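Local coordinates for protein Niban 2 (Homo sapiens, PDB 7CTP) that carries a PH domain, may act in suppressing apoptosis and may promote the invasion of melanoma cells in vitro, at residues A38-N41 and S42-E46; E199-V203 and E204-F208; K283-F286 and E287-L290; Q294-Q297 and P298-A302; R305-M308 and D309-I312. All blocks are in the same frame, centred on the assembly; numbering follows the deposited sequence.

Contact 1 of 5, residues A38-N41 and S42-E46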
loop_
_atom_site.group_PDB
_atom_site.type_symbol
_atom_site.label_atom_id
_atom_site.label_comp_id
_atom_site.label_asym_id
_atom_site.label_seq_id
_atom_site.Cartn_x
_atom_site.Cartn_y
_atom_site.Cartn_z
ATOM N N ALA A 38 5.995 8.309 -17.471
ATOM C CA ALA A 38 5.778 6.923 -17.076
ATOM C C ALA A 38 5.604 6.023 -18.291
ATOM O O ALA A 38 6.098 4.886 -18.307
ATOM C CB ALA A 38 4.557 6.820 -16.162
ATOM N N LEU A 39 4.882 6.510 -19.306
ATOM C CA LEU A 39 4.692 5.742 -20.534
ATOM C C LEU A 39 6.020 5.515 -21.242
ATOM O O LEU A 39 6.332 4.392 -21.660
ATOM C CB LEU A 39 3.710 6.467 -21.456
ATOM C CG LEU A 39 3.411 5.792 -22.801
ATOM C CD1 LEU A 39 2.706 4.463 -22.578
ATOM C CD2 LEU A 39 2.550 6.717 -23.656
ATOM N N PHE A 40 6.822 6.571 -21.378
ATOM C CA PHE A 40 8.126 6.420 -22.018
ATOM C C PHE A 40 9.004 5.421 -21.269
ATOM O O PHE A 40 9.662 4.571 -21.884
ATOM C CB PHE A 40 8.836 7.767 -22.115
ATOM C CG PHE A 40 10.243 7.648 -22.610
ATOM C CD1 PHE A 40 10.498 7.486 -23.961
ATOM C CD2 PHE A 40 11.310 7.648 -21.722
ATOM C CE1 PHE A 40 11.794 7.353 -24.422
ATOM C CE2 PHE A 40 12.610 7.514 -22.182
ATOM C CZ PHE A 40 12.848 7.373 -23.537
ATOM N N ASN A 41 9.051 5.518 -19.936
ATOM C CA ASN A 41 9.928 4.623 -19.176
ATOM C C ASN A 41 9.501 3.168 -19.329
ATOM O O ASN A 41 10.345 2.267 -19.446
ATOM C CB ASN A 41 9.950 5.015 -17.698
ATOM C CG ASN A 41 10.655 6.337 -17.453
ATOM O OD1 ASN A 41 11.541 6.736 -18.211
ATOM N ND2 ASN A 41 10.271 7.016 -16.376
ATOM N N SER A 42 8.193 2.918 -19.326
ATOM C CA SER A 42 7.699 1.555 -19.461
ATOM C C SER A 42 7.988 1.031 -20.857
ATOM O O SER A 42 8.461 -0.101 -21.026
ATOM C CB SER A 42 6.202 1.494 -19.154
ATOM O OG SER A 42 5.674 0.190 -19.382
ATOM N N MET A 43 7.737 1.857 -21.874
ATOM C CA MET A 43 8.001 1.416 -23.239
ATOM C C MET A 43 9.487 1.211 -23.479
ATOM O O MET A 43 9.877 0.295 -24.213
ATOM C CB MET A 43 7.429 2.410 -24.240
ATOM C CG MET A 43 5.931 2.370 -24.280
ATOM S SD MET A 43 5.310 3.437 -25.576
ATOM C CE MET A 43 5.843 2.532 -27.045
ATOM N N ARG A 44 10.334 2.040 -22.869
ATOM C CA ARG A 44 11.767 1.842 -23.051
ATOM C C ARG A 44 12.199 0.499 -22.477
ATOM O O ARG A 44 12.991 -0.223 -23.097
ATOM C CB ARG A 44 12.558 2.984 -22.426
ATOM C CG ARG A 44 14.041 2.944 -22.783
ATOM C CD ARG A 44 14.786 4.099 -22.156
ATOM N NE ARG A 44 16.222 4.020 -22.396
ATOM C CZ ARG A 44 17.110 4.838 -21.843
ATOM N NH1 ARG A 44 16.703 5.793 -21.017
ATOM N NH2 ARG A 44 18.403 4.706 -22.114
ATOM N N HIS A 45 11.657 0.132 -21.308
ATOM C CA HIS A 45 11.985 -1.155 -20.703
ATOM C C HIS A 45 11.561 -2.309 -21.603
ATOM O O HIS A 45 12.326 -3.255 -21.821
ATOM C CB HIS A 45 11.325 -1.278 -19.327
ATOM C CG HIS A 45 12.073 -0.584 -18.234
ATOM N ND1 HIS A 45 13.435 -0.714 -18.064
ATOM C CD2 HIS A 45 11.648 0.249 -17.254
ATOM C CE1 HIS A 45 13.818 0.010 -17.026
ATOM N NE2 HIS A 45 12.753 0.604 -16.517
ATOM N N GLU A 46 10.342 -2.244 -22.144
ATOM C CA GLU A 46 9.841 -3.330 -22.982
ATOM C C GLU A 46 10.643 -3.436 -24.273
ATOM O O GLU A 46 11.102 -4.523 -24.645
ATOM C CB GLU A 46 8.356 -3.123 -23.284
ATOM C CG GLU A 46 7.463 -3.244 -22.055
ATOM C CD GLU A 46 6.029 -2.821 -22.318
ATOM O OE1 GLU A 46 5.821 -1.809 -23.017
ATOM O OE2 GLU A 46 5.108 -3.498 -21.816
HETATM O O HOH W 1 14.207 5.914 -19.323
#
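Four consecutive i to i+4 backbone bonds join A38-N41 to S42-H45 within helix 10-48, from S42 N on A38 O to H45 N on N41 O, and M43 N to L39 O, at 2.9 Å with an N-H...O angle of 166°, is the straightest of them. On this regular frame the side chains pair one turn apart. F40 and R44 run side by side in the same direction. F40 CG lies anti to the backbone N (chi1 173°), and the ring stands out from the helix beside the extended R44 chain, whose CD sits 4.0 Å from F40 CZ. It is this alkyl carbon that touches the ring, and the guanidinium plane is turned 46° from it. Further out, a water joins R44 to N41: it donates to N41 OD1 at 3.0 Å and accepts from R44 NH1 at 3.0 Å. L39 and M43 also lie alongside each other, L39 CD1 meeting M43 SD at 4.1 Å where the methionine bends at its last torsion. H45 ND1 bonds T50 OG1, and E46 OE2 forms a salt bridge with K202 NZ. With L39, F40 and M43 buried and H45 and E46 exposed, this is an amphipathic helix of an alpha-helical bundle, its apolar flank laid on helix 260-337.

Contact 2 of 5, residues E199-V203 and E204-F208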
loop_
_atom_site.group_PDB
_atom_site.type_symbol
_atom_site.label_atom_id
_atom_site.label_comp_id
_atom_site.label_asym_id
_atom_site.label_seq_id
_atom_site.Cartn_x
_atom_site.Cartn_y
_atom_site.Cartn_z
ATOM N N GLU A 199 1.027 -3.214 -8.114
ATOM C CA GLU A 199 2.448 -2.870 -8.191
ATOM C C GLU A 199 3.029 -3.111 -9.579
ATOM O O GLU A 199 4.022 -2.473 -9.947
ATOM C CB GLU A 199 3.257 -3.650 -7.141
ATOM C CG GLU A 199 4.778 -3.531 -7.317
ATOM C CD GLU A 199 5.581 -4.331 -6.311
ATOM O OE1 GLU A 199 5.879 -3.792 -5.223
ATOM O OE2 GLU A 199 5.931 -5.491 -6.619
ATOM N N ASP A 200 2.436 -3.999 -10.366
ATOM C CA ASP A 200 2.905 -4.218 -11.725
ATOM C C ASP A 200 2.086 -3.453 -12.754
ATOM O O ASP A 200 2.125 -3.787 -13.943
ATOM C CB ASP A 200 2.935 -5.717 -12.035
ATOM C CG ASP A 200 3.666 -6.507 -10.963
ATOM O OD1 ASP A 200 3.117 -7.527 -10.493
ATOM O OD2 ASP A 200 4.777 -6.085 -10.573
ATOM N N SER A 201 1.352 -2.428 -12.322
ATOM C CA SER A 201 0.828 -1.444 -13.258
ATOM C C SER A 201 1.984 -0.798 -14.006
ATOM O O SER A 201 2.943 -0.310 -13.398
ATOM C CB SER A 201 0.010 -0.381 -12.524
ATOM O OG SER A 201 -0.261 0.714 -13.380
ATOM N N LYS A 202 1.911 -0.817 -15.335
ATOM C CA LYS A 202 3.043 -0.342 -16.117
ATOM C C LYS A 202 3.107 1.173 -16.154
ATOM O O LYS A 202 4.193 1.751 -16.072
ATOM C CB LYS A 202 2.975 -0.898 -17.542
ATOM C CG LYS A 202 2.896 -2.415 -17.605
ATOM C CD LYS A 202 2.920 -2.912 -19.039
ATOM C CE LYS A 202 3.507 -4.319 -19.124
ATOM N NZ LYS A 202 5.000 -4.324 -19.257
ATOM N N VAL A 203 1.960 1.835 -16.283
ATOM C CA VAL A 203 1.967 3.258 -16.600
ATOM C C VAL A 203 1.132 4.039 -15.595
ATOM O O VAL A 203 1.623 4.994 -14.986
ATOM C CB VAL A 203 1.460 3.505 -18.030
ATOM C CG1 VAL A 203 1.458 4.995 -18.353
ATOM C CG2 VAL A 203 2.334 2.741 -19.024
ATOM N N GLU A 204 -0.138 3.644 -15.429
ATOM C CA GLU A 204 -1.059 4.411 -14.587
ATOM C C GLU A 204 -0.573 4.491 -13.146
ATOM O O GLU A 204 -0.627 5.556 -12.516
ATOM C CB GLU A 204 -2.453 3.792 -14.644
ATOM C CG GLU A 204 -3.190 4.048 -15.946
ATOM C CD GLU A 204 -4.563 3.397 -15.964
ATOM O OE1 GLU A 204 -5.115 3.123 -14.872
ATOM O OE2 GLU A 204 -5.083 3.160 -17.073
ATOM N N GLY A 205 -0.126 3.364 -12.595
ATOM C CA GLY A 205 0.351 3.311 -11.230
ATOM C C GLY A 205 1.511 4.245 -10.952
ATOM O O GLY A 205 1.427 5.130 -10.092
ATOM N N PRO A 206 2.629 4.059 -11.667
ATOM C CA PRO A 206 3.774 4.965 -11.471
ATOM C C PRO A 206 3.463 6.425 -11.757
ATOM O O PRO A 206 3.971 7.304 -11.056
ATOM C CB PRO A 206 4.827 4.412 -12.450
ATOM C CG PRO A 206 4.474 2.977 -12.598
ATOM C CD PRO A 206 2.972 2.918 -12.540
ATOM N N ALA A 207 2.656 6.716 -12.781
ATOM C CA ALA A 207 2.309 8.108 -13.058
ATOM C C ALA A 207 1.568 8.707 -11.873
ATOM O O ALA A 207 1.842 9.836 -11.457
ATOM C CB ALA A 207 1.473 8.214 -14.329
ATOM N N PHE A 208 0.637 7.944 -11.301
ATOM C CA PHE A 208 -0.138 8.470 -10.184
ATOM C C PHE A 208 0.736 8.674 -8.952
ATOM O O PHE A 208 0.711 9.743 -8.329
ATOM C CB PHE A 208 -1.310 7.545 -9.871
ATOM C CG PHE A 208 -2.174 8.051 -8.760
ATOM C CD1 PHE A 208 -3.159 8.995 -9.003
ATOM C CD2 PHE A 208 -1.968 7.617 -7.465
ATOM C CE1 PHE A 208 -3.949 9.477 -7.960
ATOM C CE2 PHE A 208 -2.742 8.105 -6.425
ATOM C CZ PHE A 208 -3.732 9.032 -6.675
HETATM O O HOH W 2 -0.822 1.159 -16.693
#
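The start of helix 204-218 is capped here: V203 is at the N-cap position, and the hydroxyl of S201, two residues earlier, accepts a first-turn N-H. S201 OG takes the hydrogen of G205 N at 2.8 Å, the N-H...O angle being 154°. The serine presents its oxygen in this way because OG stands anti to its own backbone N (chi1 168°), which points it at the N-H of G205. S201 CB then rests only 3.9 Å from G205 CA, a close approach against a residue with no side chain. The other first-turn donors are dealt with separately. E204 N gives its hydrogen to a water at 2.9 Å, and the same water touches S201 OG in a weak, longer bond. P206 has no N-H to satisfy; its ring instead packs back over the loop, with CD 3.3 Å from S201 O and CG 3.7 Å from K202 O. The first regular i to i+4 bond follows at once, A207 N to V203 O at 3.0 Å. Around this start, V203 and E204 pack on Y35 of helix 10-48, while E204 OE2 takes a hydrogen bond from Q294 NE2. One turn on, F208 meets the ring of F286 edge-to-face. A serine hydroxyl, a water and a proline share out the first turn of a helix N-terminus whose capping oxygen comes from before the N-cap residue, set where the chain leaves helix 176-194, the C-terminal helix of the PH domain, for the helical bundle.

Contact 3 of 5, residues K283-F286 and E287-L290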
loop_
_atom_site.group_PDB
_atom_site.type_symbol
_atom_site.label_atom_id
_atom_site.label_comp_id
_atom_site.label_asym_id
_atom_site.label_seq_id
_atom_site.Cartn_x
_atom_site.Cartn_y
_atom_site.Cartn_z
ATOM N N LYS A 283 -13.148 11.786 -7.321
ATOM C CA LYS A 283 -13.466 10.697 -8.237
ATOM C C LYS A 283 -13.859 11.252 -9.596
ATOM O O LYS A 283 -13.341 10.819 -10.635
ATOM C CB LYS A 283 -14.586 9.829 -7.659
ATOM C CG LYS A 283 -14.977 8.621 -8.548
ATOM C CD LYS A 283 -15.970 7.717 -7.845
ATOM C CE LYS A 283 -16.425 6.576 -8.759
ATOM N NZ LYS A 283 -17.336 5.633 -8.043
ATOM N N ALA A 284 -14.749 12.246 -9.601
ATOM C CA ALA A 284 -15.195 12.837 -10.861
ATOM C C ALA A 284 -14.034 13.489 -11.608
ATOM O O ALA A 284 -13.850 13.266 -12.812
ATOM C CB ALA A 284 -16.311 13.856 -10.595
ATOM N N ARG A 285 -13.226 14.288 -10.905
ATOM C CA ARG A 285 -12.148 15.017 -11.566
ATOM C C ARG A 285 -11.076 14.064 -12.086
ATOM O O ARG A 285 -10.592 14.213 -13.217
ATOM C CB ARG A 285 -11.534 16.048 -10.619
ATOM C CG ARG A 285 -12.452 17.223 -10.251
ATOM C CD ARG A 285 -12.660 18.225 -11.393
ATOM N NE ARG A 285 -11.410 18.694 -11.992
ATOM C CZ ARG A 285 -10.643 19.681 -11.526
ATOM N NH1 ARG A 285 -10.967 20.356 -10.417
ATOM N NH2 ARG A 285 -9.533 19.998 -12.187
ATOM N N PHE A 286 -10.693 13.073 -11.279
ATOM C CA PHE A 286 -9.624 12.165 -11.693
ATOM C C PHE A 286 -10.062 11.286 -12.859
ATOM O O PHE A 286 -9.318 11.114 -13.835
ATOM C CB PHE A 286 -9.171 11.297 -10.522
ATOM C CG PHE A 286 -8.077 10.340 -10.894
ATOM C CD1 PHE A 286 -6.820 10.821 -11.235
ATOM C CD2 PHE A 286 -8.325 8.984 -10.976
ATOM C CE1 PHE A 286 -5.807 9.951 -11.621
ATOM C CE2 PHE A 286 -7.322 8.105 -11.356
ATOM C CZ PHE A 286 -6.063 8.594 -11.681
ATOM N N GLU A 287 -11.265 10.714 -12.778
ATOM C CA GLU A 287 -11.707 9.815 -13.840
ATOM C C GLU A 287 -11.853 10.559 -15.163
ATOM O O GLU A 287 -11.624 9.977 -16.236
ATOM C CB GLU A 287 -13.001 9.111 -13.432
ATOM C CG GLU A 287 -12.741 7.941 -12.461
ATOM C CD GLU A 287 -13.995 7.314 -11.854
ATOM O OE1 GLU A 287 -13.825 6.399 -11.015
ATOM O OE2 GLU A 287 -15.125 7.722 -12.200
ATOM N N GLU A 288 -12.187 11.851 -15.107
ATOM C CA GLU A 288 -12.230 12.667 -16.316
ATOM C C GLU A 288 -10.856 12.743 -16.970
ATOM O O GLU A 288 -10.718 12.537 -18.183
ATOM C CB GLU A 288 -12.751 14.066 -15.990
ATOM C CG GLU A 288 -12.829 14.997 -17.196
ATOM C CD GLU A 288 -13.286 16.394 -16.812
ATOM O OE1 GLU A 288 -13.233 16.732 -15.607
ATOM O OE2 GLU A 288 -13.702 17.153 -17.715
ATOM N N VAL A 289 -9.820 13.012 -16.173
ATOM C CA VAL A 289 -8.478 13.167 -16.730
ATOM C C VAL A 289 -7.923 11.820 -17.179
ATOM O O VAL A 289 -7.249 11.726 -18.218
ATOM C CB VAL A 289 -7.560 13.867 -15.709
ATOM C CG1 VAL A 289 -6.087 13.820 -16.172
ATOM C CG2 VAL A 289 -7.988 15.317 -15.529
ATOM N N LEU A 290 -8.207 10.751 -16.419
ATOM C CA LEU A 290 -7.732 9.419 -16.798
ATOM C C LEU A 290 -8.276 9.027 -18.161
ATOM O O LEU A 290 -7.537 8.526 -19.012
ATOM C CB LEU A 290 -8.127 8.388 -15.735
ATOM C CG LEU A 290 -7.717 6.934 -15.980
ATOM C CD1 LEU A 290 -6.204 6.826 -16.139
ATOM C CD2 LEU A 290 -8.220 6.037 -14.848
HETATM O O HOH W 3 -10.959 16.734 -14.265
#
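R285 and E288 are joined through a water that makes three bonds. It donates to E288 OE1 at 2.6 Å and to R285 O at 2.8 Å, and accepts from R285 NE at 3.0 Å, lying in the plane of the guanidinium at its edge. The water thereby fills the gap between two charged groups whose nearest atoms, R285 NE and E288 OE1, are 4.5 Å apart, too far for a salt bridge. R285 O is gripped twice, since V289 N also bonds to it one turn on. The remaining turn is ordinary helix, with L290 N to F286 O at 2.8 Å its shortest bond. The guanidinium itself is anchored across the bundle, NH2 giving a hydrogen bond to T25 OG1 of helix 10-48. K283 and E287 pair differently. The lysine is fully extended, CG anti to the backbone N (chi1 -179°), and the carboxylate lies against its alkyl chain, with E287 OE1 3.4 Å from K283 CE while K283 NZ stays 4.7 Å from that oxygen. On another flank, where F286 is buried, its ring crosses L290 at a slant, CE2 to CD2 at 4.2 Å, and meets Y31 edge-to-face. The charged atoms of both pairs stay beyond salt-bridge distance, which probably leaves a mild attraction; the arginine and glutamate are linked through the water, and F286 and L290 add apolar packing.

Contact 4 of 5, residues Q294-Q297 and P298-A302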
loop_
_atom_site.group_PDB
_atom_site.type_symbol
_atom_site.label_atom_id
_atom_site.label_comp_id
_atom_site.label_asym_id
_atom_site.label_seq_id
_atom_site.Cartn_x
_atom_site.Cartn_y
_atom_site.Cartn_z
ATOM N N GLN A 294 -5.980 8.427 -21.553
ATOM C CA GLN A 294 -6.063 7.137 -22.237
ATOM C C GLN A 294 -6.429 7.314 -23.705
ATOM O O GLN A 294 -6.038 6.491 -24.543
ATOM C CB GLN A 294 -7.075 6.218 -21.547
ATOM C CG GLN A 294 -6.612 5.668 -20.191
ATOM C CD GLN A 294 -7.734 5.023 -19.395
ATOM O OE1 GLN A 294 -8.915 5.250 -19.658
ATOM N NE2 GLN A 294 -7.365 4.220 -18.406
ATOM N N GLN A 295 -7.145 8.393 -24.036
ATOM C CA GLN A 295 -7.504 8.666 -25.426
ATOM C C GLN A 295 -6.283 9.016 -26.270
ATOM O O GLN A 295 -6.190 8.619 -27.439
ATOM C CB GLN A 295 -8.531 9.796 -25.490
ATOM C CG GLN A 295 -9.123 9.997 -26.871
ATOM C CD GLN A 295 -10.544 9.506 -26.977
ATOM O OE1 GLN A 295 -11.058 8.847 -26.077
ATOM N NE2 GLN A 295 -11.192 9.830 -28.082
ATOM N N VAL A 296 -5.348 9.793 -25.713
ATOM C CA VAL A 296 -4.170 10.170 -26.486
ATOM C C VAL A 296 -2.993 9.222 -26.288
ATOM O O VAL A 296 -1.976 9.378 -26.978
ATOM C CB VAL A 296 -3.707 11.605 -26.180
ATOM C CG1 VAL A 296 -4.839 12.587 -26.473
ATOM C CG2 VAL A 296 -3.229 11.720 -24.738
ATOM N N GLN A 297 -3.104 8.228 -25.396
ATOM C CA GLN A 297 -1.975 7.325 -25.162
ATOM C C GLN A 297 -1.502 6.622 -26.429
ATOM O O GLN A 297 -0.276 6.532 -26.637
ATOM C CB GLN A 297 -2.314 6.303 -24.073
ATOM C CG GLN A 297 -1.120 5.409 -23.699
ATOM C CD GLN A 297 -1.422 4.434 -22.575
ATOM O OE1 GLN A 297 -2.218 4.727 -21.680
ATOM N NE2 GLN A 297 -0.778 3.272 -22.612
ATOM N N PRO A 298 -2.378 6.113 -27.310
ATOM C CA PRO A 298 -1.856 5.486 -28.538
ATOM C C PRO A 298 -1.017 6.432 -29.382
ATOM O O PRO A 298 0.050 6.031 -29.868
ATOM C CB PRO A 298 -3.129 5.027 -29.268
ATOM C CG PRO A 298 -4.149 4.866 -28.189
ATOM C CD PRO A 298 -3.845 5.973 -27.218
ATOM N N ALA A 299 -1.454 7.683 -29.546
ATOM C CA ALA A 299 -0.659 8.658 -30.286
ATOM C C ALA A 299 0.712 8.841 -29.644
ATOM O O ALA A 299 1.735 8.910 -30.342
ATOM C CB ALA A 299 -1.400 9.989 -30.375
ATOM N N MET A 300 0.751 8.906 -28.308
ATOM C CA MET A 300 2.024 9.032 -27.605
ATOM C C MET A 300 2.908 7.815 -27.826
ATOM O O MET A 300 4.122 7.954 -28.011
ATOM C CB MET A 300 1.780 9.236 -26.107
ATOM C CG MET A 300 1.231 10.582 -25.765
ATOM S SD MET A 300 1.137 10.708 -23.979
ATOM C CE MET A 300 0.281 12.259 -23.828
ATOM N N GLN A 301 2.318 6.613 -27.798
ATOM C CA GLN A 301 3.089 5.396 -28.037
ATOM C C GLN A 301 3.769 5.435 -29.400
ATOM O O GLN A 301 4.931 5.034 -29.536
ATOM C CB GLN A 301 2.186 4.165 -27.915
ATOM C CG GLN A 301 1.654 3.960 -26.495
ATOM C CD GLN A 301 0.605 2.872 -26.405
ATOM O OE1 GLN A 301 -0.011 2.683 -25.357
ATOM N NE2 GLN A 301 0.403 2.145 -27.498
ATOM N N ALA A 302 3.068 5.941 -30.415
ATOM C CA ALA A 302 3.644 5.983 -31.754
ATOM C C ALA A 302 4.859 6.901 -31.798
ATOM O O ALA A 302 5.876 6.567 -32.423
ATOM C CB ALA A 302 2.594 6.429 -32.767
HETATM O O HOH W 4 -4.567 8.431 -29.663
#
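Q297 donates from NE2 to Q301 OE1 at 2.9 Å, one turn further along helix 260-337. The donor comes in the plane of the Q301 carbonyl, but the acceptor is tilted from the Q297 amide plane, the two amides are turned 65° apart and the N-H...O angle is a bent 144°. Q297, with CG anti to its backbone N (chi1 -175°), stands out from the helix, and the extended Q301 chain reaches back to it. The rotation of the Q297 amide is fixed from its other end as well, OE1 bonding Y35 OH. Near this pair the backbone is kinked. P298 has no N-H, and its CD sits 3.5 Å from Q294 O. The next donor, A299 N, is bridged to Q295 O by a water, which accepts from A299 N at 3.2 Å and donates to Q295 O at 2.8 Å. Regular bonding resumes with M300 N on V296 O at 3.1 Å. Alongside it V296 CG2 meets the methyl of M300, CG2 to CE being 3.7 Å. Toward the interior, Q297, M300 and Q301 all rest on L39 of helix 10-48, and M300 also reaches R528 and F529 in the loop between helices 464-511 and 532-555.

Contact 5 of 5, residues R305-M308 and D309-I312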
loop_
_atom_site.group_PDB
_atom_site.type_symbol
_atom_site.label_atom_id
_atom_site.label_comp_id
_atom_site.label_asym_id
_atom_site.label_seq_id
_atom_site.Cartn_x
_atom_site.Cartn_y
_atom_site.Cartn_z
ATOM N N ARG A 305 7.780 5.183 -29.851
ATOM C CA ARG A 305 8.360 4.061 -30.581
ATOM C C ARG A 305 9.210 4.554 -31.744
ATOM O O ARG A 305 10.305 4.035 -31.985
ATOM C CB ARG A 305 7.249 3.130 -31.077
ATOM C CG ARG A 305 7.670 1.679 -31.243
ATOM C CD ARG A 305 6.511 0.842 -31.795
ATOM N NE ARG A 305 5.338 0.825 -30.919
ATOM C CZ ARG A 305 5.225 0.077 -29.824
ATOM N NH1 ARG A 305 4.109 0.109 -29.109
ATOM N NH2 ARG A 305 6.227 -0.709 -29.442
ATOM N N THR A 306 8.722 5.567 -32.461
ATOM C CA THR A 306 9.446 6.101 -33.611
ATOM C C THR A 306 10.699 6.861 -33.186
ATOM O O THR A 306 11.773 6.704 -33.786
ATOM C CB THR A 306 8.527 7.016 -34.419
ATOM O OG1 THR A 306 7.390 6.268 -34.863
ATOM C CG2 THR A 306 9.258 7.586 -35.625
ATOM N N ASP A 307 10.580 7.701 -32.159
ATOM C CA ASP A 307 11.621 8.653 -31.802
ATOM C C ASP A 307 12.446 8.222 -30.600
ATOM O O ASP A 307 13.222 9.031 -30.084
ATOM C CB ASP A 307 11.009 10.029 -31.533
ATOM C CG ASP A 307 10.493 10.695 -32.795
ATOM O OD1 ASP A 307 10.967 10.329 -33.894
ATOM O OD2 ASP A 307 9.614 11.576 -32.685
ATOM N N MET A 308 12.308 6.965 -30.168
ATOM C CA MET A 308 12.972 6.429 -28.985
ATOM C C MET A 308 14.425 6.874 -28.840
ATOM O O MET A 308 14.818 7.432 -27.810
ATOM C CB MET A 308 12.887 4.900 -29.025
ATOM C CG MET A 308 13.636 4.203 -27.908
ATOM S SD MET A 308 12.919 4.549 -26.289
ATOM C CE MET A 308 11.381 3.626 -26.399
ATOM N N ASP A 309 15.239 6.642 -29.871
ATOM C CA ASP A 309 16.664 6.940 -29.756
ATOM C C ASP A 309 16.918 8.435 -29.596
ATOM O O ASP A 309 17.841 8.840 -28.879
ATOM C CB ASP A 309 17.412 6.396 -30.974
ATOM C CG ASP A 309 17.422 4.886 -31.021
ATOM O OD1 ASP A 309 17.144 4.255 -29.979
ATOM O OD2 ASP A 309 17.719 4.331 -32.099
ATOM N N GLN A 310 16.114 9.269 -30.252
ATOM C CA GLN A 310 16.293 10.713 -30.148
ATOM C C GLN A 310 15.837 11.225 -28.784
ATOM O O GLN A 310 16.426 12.167 -28.234
ATOM C CB GLN A 310 15.535 11.411 -31.275
ATOM C CG GLN A 310 16.121 11.170 -32.677
ATOM C CD GLN A 310 16.173 9.692 -33.070
ATOM O OE1 GLN A 310 15.155 8.988 -33.061
ATOM N NE2 GLN A 310 17.370 9.211 -33.406
ATOM N N ILE A 311 14.779 10.626 -28.230
ATOM C CA ILE A 311 14.347 10.993 -26.881
ATOM C C ILE A 311 15.427 10.639 -25.863
ATOM O O ILE A 311 15.756 11.443 -24.979
ATOM C CB ILE A 311 13.002 10.319 -26.542
ATOM C CG1 ILE A 311 11.910 10.800 -27.505
ATOM C CG2 ILE A 311 12.594 10.636 -25.095
ATOM C CD1 ILE A 311 10.587 10.072 -27.343
ATOM N N ILE A 312 16.024 9.451 -25.992
ATOM C CA ILE A 312 17.096 9.049 -25.079
ATOM C C ILE A 312 18.265 10.024 -25.167
ATOM O O ILE A 312 18.836 10.438 -24.149
ATOM C CB ILE A 312 17.543 7.608 -25.383
ATOM C CG1 ILE A 312 16.413 6.615 -25.092
ATOM C CG2 ILE A 312 18.793 7.256 -24.570
ATOM C CD1 ILE A 312 16.677 5.231 -25.652
HETATM O O HOH W 5 14.348 5.752 -32.376
#
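M308 lays its sulfur over the end of I312, SD and CD1 being 3.9 Å apart, with M308 CG equally close to that methyl. The methionine leaves the backbone with CG anti to N (chi1 175°) and then bends twice; the two bends set CG and SD beside I312 CD1 while the M308 methyl leads away. Next to it D307 and I311 pair more lightly, D307 CB to I311 CG1 at 4.2 Å. Both pairs stand on regular i to i+4 bonds, I311 N to D307 O at 2.9 Å and I312 N to M308 O at 3.0 Å. Just before these the helix is kinked: D309 N and Q310 N lack the i to i-4 bond, and the backbone of D307 (phi -103°, psi 12°) has swung well off helical values. A water steps into the break. It accepts from D309 N at 2.8 Å and donates to T306 O at 3.1 Å, with a weak further bond to Q310 OE1. Q310 is folded back toward the break by a bend at its second torsion, which keeps its OE1 beside the water. T306 OG1 bonds A302 O of the turn before. M308 and I311 turn to F40 and I312 to R44 of helix 10-48, while I311 also faces F526, F529 and I530. This is a kink in a long helix of an alpha-helical bundle, one water bridging T306 O and D309 N, with M308 and I311 packed on helix 10-48.

How the contacts relate
From the N terminus the contacts come strictly in series: none nests in or crosses another, and each closes only one helical turn or a cap. Contact 1 sits near the end of helix 10-48; contact 2 follows helix 176-194 and opens helix 204-218; contacts 3, 4 and 5 succeed one another down helix 260-337, their centres 18 and then 15 Å apart. In space contact 1 gathers three of the others, touching contacts 2, 4 and 5, with its nearest atoms about 11 Å from contact 3. Contact 2 also touches contacts 3 and 4. Helix 10-48 and the start of helix 204-218 are thereby tied to the long helix.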